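PDB 5M45: acetone carboxylase alpha subunit from Xanthobacter autotrophicus Py2, which is the alpha subunit of a multi-subunit carboxylase and belongs to the hydantoinase B/oxoprolinase family. Local coordinates for residues A[495-505]-A[518-529]. Residues are numbered along the deposited sequence; the frame is centred on the assembly and turned at random.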
loop_
_atom_site.group_PDB
_atom_site.type_symbol
_atom_site.label_atom_id
_atom_site.label_comp_id
_atom_site.label_asym_id
_atom_site.label_seq_id
_atom_site.Cartn_x
_atom_site.Cartn_y
_atom_site.Cartn_z
ATOM N N GLU A 495 3.739 24.969 -3.639
ATOM C CA GLU A 495 2.758 24.987 -2.516
ATOM C C GLU A 495 1.714 26.070 -2.801
ATOM O O GLU A 495 2.108 27.159 -3.208
ATOM C CB GLU A 495 3.452 25.336 -1.168
ATOM C CG GLU A 495 4.700 24.526 -0.804
ATOM C CD GLU A 495 5.540 25.098 0.349
ATOM O OE1 GLU A 495 6.365 24.356 0.953
ATOM O OE2 GLU A 495 5.417 26.321 0.650
ATOM N N PRO A 496 0.412 25.823 -2.527
ATOM C CA PRO A 496 -0.630 26.862 -2.673
ATOM C C PRO A 496 -0.702 27.737 -1.414
ATOM O O PRO A 496 -1.716 27.768 -0.711
ATOM C CB PRO A 496 -1.900 26.036 -2.892
ATOM C CG PRO A 496 -1.670 24.836 -2.033
ATOM C CD PRO A 496 -0.188 24.526 -2.159
ATOM N N LEU A 497 0.406 28.452 -1.172
ATOM C CA LEU A 497 0.653 29.254 0.024
ATOM C C LEU A 497 1.499 30.467 -0.407
ATOM O O LEU A 497 2.317 30.346 -1.328
ATOM C CB LEU A 497 1.474 28.459 1.087
ATOM C CG LEU A 497 0.938 27.090 1.556
ATOM C CD1 LEU A 497 1.997 26.384 2.404
ATOM C CD2 LEU A 497 -0.332 27.248 2.351
ATOM N N VAL A 498 1.333 31.606 0.276
ATOM C CA VAL A 498 2.215 32.759 0.098
ATOM C C VAL A 498 2.846 33.218 1.401
ATOM O O VAL A 498 2.240 33.153 2.460
ATOM C CB VAL A 498 1.512 33.971 -0.575
ATOM C CG1 VAL A 498 1.096 33.609 -2.004
ATOM C CG2 VAL A 498 0.310 34.446 0.211
ATOM N N TYR A 499 4.104 33.669 1.301
ATOM C CA TYR A 499 4.847 34.213 2.430
ATOM C C TYR A 499 4.386 35.606 2.859
ATOM O O TYR A 499 4.345 36.532 2.055
ATOM C CB TYR A 499 6.341 34.262 2.115
ATOM C CG TYR A 499 7.051 32.925 2.139
ATOM C CD1 TYR A 499 7.071 32.107 1.020
ATOM C CD2 TYR A 499 7.718 32.499 3.280
ATOM C CE1 TYR A 499 7.707 30.876 1.038
ATOM C CE2 TYR A 499 8.337 31.279 3.332
ATOM C CZ TYR A 499 8.342 30.456 2.191
ATOM O OH TYR A 499 8.991 29.246 2.200
ATOM N N LEU A 500 4.020 35.732 4.124
ATOM C CA LEU A 500 3.859 37.035 4.793
ATOM C C LEU A 500 5.000 37.381 5.785
ATOM O O LEU A 500 5.002 38.455 6.371
ATOM C CB LEU A 500 2.527 37.059 5.537
ATOM C CG LEU A 500 1.224 36.878 4.738
ATOM C CD1 LEU A 500 0.002 37.062 5.657
ATOM C CD2 LEU A 500 1.119 37.835 3.572
ATOM N N GLY A 501 5.910 36.439 6.035
ATOM C CA GLY A 501 7.087 36.705 6.846
ATOM C C GLY A 501 8.170 35.633 6.710
ATOM O O GLY A 501 7.880 34.449 6.471
ATOM N N ARG A 502 9.426 36.063 6.846
ATOM C CA ARG A 502 10.563 35.170 7.116
ATOM C C ARG A 502 11.521 35.927 8.013
ATOM O O ARG A 502 12.025 36.973 7.612
ATOM C CB ARG A 502 11.230 34.767 5.785
ATOM C CG ARG A 502 11.444 33.290 5.590
ATOM C CD ARG A 502 12.276 32.985 4.345
ATOM N NE ARG A 502 12.179 31.576 3.969
ATOM C CZ ARG A 502 12.861 30.977 3.012
ATOM N NH1 ARG A 502 12.684 29.667 2.828
ATOM N NH2 ARG A 502 13.720 31.660 2.252
ATOM N N GLN A 503 11.731 35.437 9.244
ATOM C CA GLN A 503 12.421 36.194 10.313
ATOM C C GLN A 503 13.276 35.245 11.167
ATOM O O GLN A 503 12.869 34.115 11.450
ATOM C CB GLN A 503 11.364 36.875 11.197
ATOM C CG GLN A 503 11.869 37.863 12.226
ATOM C CD GLN A 503 10.770 38.550 13.042
ATOM O OE1 GLN A 503 10.027 39.348 12.511
ATOM N NE2 GLN A 503 10.669 38.242 14.333
ATOM N N ILE A 504 14.424 35.738 11.636
ATOM C CA ILE A 504 15.229 35.027 12.625
ATOM C C ILE A 504 14.402 34.881 13.933
ATOM O O ILE A 504 13.678 35.809 14.328
ATOM C CB ILE A 504 16.551 35.787 12.902
ATOM C CG1 ILE A 504 17.441 35.787 11.656
ATOM C CG2 ILE A 504 17.279 35.183 14.108
ATOM C CD1 ILE A 504 18.657 36.685 11.771
ATOM N N LYS A 505 14.472 33.704 14.576
ATOM C CA LYS A 505 13.560 33.364 15.722
ATOM C C LYS A 505 14.197 33.781 17.061
ATOM O O LYS A 505 15.061 33.077 17.585
ATOM C CB LYS A 505 13.190 31.859 15.727
ATOM C CG LYS A 505 12.126 31.465 16.764
ATOM C CD LYS A 505 10.763 32.069 16.453
ATOM C CE LYS A 505 9.713 31.619 17.434
ATOM N NZ LYS A 505 8.640 32.642 17.526
ATOM N N CYS A 518 20.180 30.345 16.766
ATOM C CA CYS A 518 18.733 30.506 16.685
ATOM C C CYS A 518 18.170 29.731 15.486
ATOM O O CYS A 518 18.876 29.475 14.493
ATOM C CB CYS A 518 18.336 31.986 16.594
ATOM S SG CYS A 518 18.545 32.871 18.153
ATOM N N GLY A 519 16.898 29.359 15.586
ATOM C CA GLY A 519 16.149 28.932 14.406
ATOM C C GLY A 519 15.628 30.149 13.613
ATOM O O GLY A 519 16.161 31.241 13.705
ATOM N N PHE A 520 14.589 29.923 12.807
ATOM C CA PHE A 520 13.877 30.994 12.080
ATOM C C PHE A 520 12.412 30.604 11.953
ATOM O O PHE A 520 12.029 29.530 12.382
ATOM C CB PHE A 520 14.531 31.351 10.715
ATOM C CG PHE A 520 14.286 30.359 9.591
ATOM C CD1 PHE A 520 14.888 29.105 9.587
ATOM C CD2 PHE A 520 13.482 30.712 8.496
ATOM C CE1 PHE A 520 14.668 28.198 8.526
ATOM C CE2 PHE A 520 13.278 29.830 7.436
ATOM C CZ PHE A 520 13.858 28.564 7.458
ATOM N N GLU A 521 11.600 31.515 11.434
ATOM C CA GLU A 521 10.171 31.299 11.304
ATOM C C GLU A 521 9.658 31.941 10.029
ATOM O O GLU A 521 10.225 32.932 9.540
ATOM C CB GLU A 521 9.395 31.833 12.519
ATOM C CG GLU A 521 9.549 33.320 12.731
ATOM C CD GLU A 521 9.097 33.812 14.099
ATOM O OE1 GLU A 521 9.704 34.797 14.647
ATOM O OE2 GLU A 521 8.120 33.243 14.648
ATOM N N SER A 522 8.589 31.355 9.492
ATOM C CA SER A 522 7.875 31.936 8.355
ATOM C C SER A 522 6.365 31.922 8.626
ATOM O O SER A 522 5.848 30.933 9.147
ATOM C CB SER A 522 8.202 31.179 7.046
ATOM O OG SER A 522 7.841 29.791 7.066
ATOM N N LEU A 523 5.673 33.026 8.274
ATOM C CA LEU A 523 4.224 33.086 8.347
ATOM C C LEU A 523 3.692 32.848 6.944
ATOM O O LEU A 523 4.052 33.586 6.009
ATOM C CB LEU A 523 3.733 34.467 8.837
ATOM C CG LEU A 523 2.217 34.666 8.987
ATOM C CD1 LEU A 523 1.627 33.636 9.897
ATOM C CD2 LEU A 523 1.839 36.051 9.494
ATOM N N ARG A 524 2.819 31.851 6.816
ATOM C CA ARG A 524 2.151 31.512 5.544
ATOM C C ARG A 524 0.660 31.877 5.557
ATOM O O ARG A 524 -0.023 31.698 6.579
ATOM C CB ARG A 524 2.264 30.029 5.236
ATOM C CG ARG A 524 3.637 29.396 5.509
ATOM C CD ARG A 524 4.814 30.110 4.860
ATOM N NE ARG A 524 5.946 29.204 4.928
ATOM C CZ ARG A 524 6.224 28.224 4.061
ATOM N NH1 ARG A 524 5.511 28.029 2.973
ATOM N NH2 ARG A 524 7.252 27.412 4.307
ATOM N N MET A 525 0.182 32.340 4.412
ATOM C CA MET A 525 -1.244 32.527 4.152
ATOM C C MET A 525 -1.655 31.560 3.050
ATOM O O MET A 525 -1.008 31.489 2.009
ATOM C CB MET A 525 -1.560 33.965 3.730
ATOM C CG MET A 525 -3.064 34.266 3.708
ATOM S SD MET A 525 -3.572 36.006 3.415
ATOM C CE MET A 525 -3.282 36.070 1.652
ATOM N N VAL A 526 -2.747 30.826 3.262
ATOM C CA VAL A 526 -3.277 29.904 2.227
ATOM C C VAL A 526 -3.785 30.725 1.025
ATOM O O VAL A 526 -4.485 31.735 1.186
ATOM C CB VAL A 526 -4.361 28.996 2.824
ATOM C CG1 VAL A 526 -4.924 28.038 1.779
ATOM C CG2 VAL A 526 -3.793 28.166 3.995
ATOM N N TRP A 527 -3.426 30.301 -0.191
ATOM C CA TRP A 527 -3.713 31.074 -1.393
ATOM C C TRP A 527 -3.751 30.207 -2.683
ATOM O O TRP A 527 -2.746 29.572 -3.047
ATOM C CB TRP A 527 -2.666 32.195 -1.547
ATOM C CG TRP A 527 -2.900 33.034 -2.765
ATOM C CD1 TRP A 527 -2.210 33.005 -3.957
ATOM C CD2 TRP A 527 -3.943 33.986 -2.923
ATOM N NE1 TRP A 527 -2.771 33.904 -4.841
ATOM C CE2 TRP A 527 -3.843 34.507 -4.236
ATOM C CE3 TRP A 527 -4.989 34.411 -2.095
ATOM C CZ2 TRP A 527 -4.717 35.484 -4.719
ATOM C CZ3 TRP A 527 -5.860 35.386 -2.564
ATOM C CH2 TRP A 527 -5.742 35.890 -3.891
ATOM N N ASN A 528 -4.883 30.271 -3.397
ATOM C CA ASN A 528 -5.133 29.473 -4.606
ATOM C C ASN A 528 -5.159 27.939 -4.320
ATOM O O ASN A 528 -4.819 27.126 -5.201
ATOM C CB ASN A 528 -4.139 29.862 -5.711
ATOM C CG ASN A 528 -4.718 29.753 -7.122
ATOM O OD1 ASN A 528 -5.839 29.343 -7.326
ATOM N ND2 ASN A 528 -3.910 30.121 -8.120
ATOM N N ALA A 529 -5.531 27.566 -3.103
ATOM C CA ALA A 529 -5.773 26.158 -2.714
ATOM C C ALA A 529 -7.282 25.852 -2.721
ATOM O O ALA A 529 -8.112 26.753 -2.475
ATOM C CB ALA A 529 -5.219 25.890 -1.304
HETATM O O HOH W 1 8.294 25.774 2.187
HETATM O O HOH W 2 11.286 35.917 16.511
#
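Tyr499 and Arg524 lie side by side on one face of an antiparallel beta ladder interrupted by a classic bulge, a worked example of how two neighbouring strands can be locked by charge as well as by backbone bonds. The ladder joins strand 497-504, at the rim of a sheet within this chain, to strand 520-526, whose far side is bonded to strand 617-621. At the bulge, Leu500 and Gly501 both face Leu523: Leu500 N reaches Leu523 O at 2.9 Å, while the bond from Gly501 N to the same oxygen is weak.

The tightly packed part is the face carrying Tyr499, Ser522 and Arg524. The arginine chain, bent at chi2 (-53°), folds back so that its guanidinium lies flat on the phenol ring, planes 21° apart and centres separated by 4.2 Å. The rim of the guanidinium is then gripped in its own plane: NH1 meets Glu495 OE2 on the syn side at 2.9 Å, and NE donates almost straight to Ser522 OG. Its rotation is thereby fixed. Glu457 binds Tyr499 OH, Ser522 OG and Arg524 NH2, so it probably shares with Glu495 the task of balancing the charge of Arg524, and it also pairs with Arg502.

Round the partly exposed Gln503 the contact is looser. Its NE2 stays 3.6 Å from Glu521 OE1, and a water that accepts from NE2 also lies close to OE1; the main polar partner of the amide is Thr583. By contrast, a firm salt bridge closes this end of the ladder, Lys505 NZ reaching Glu521 OE2 at 3.0 Å from above the carboxylate plane. Farther along the Gln503 face Val498 CG2 packs on Met525 CB, beside a chain of another protein. Beside the stacked arginine, a second water accepts from Arg524 NH2 and donates to Glu495 OE1 at 2.7 Å.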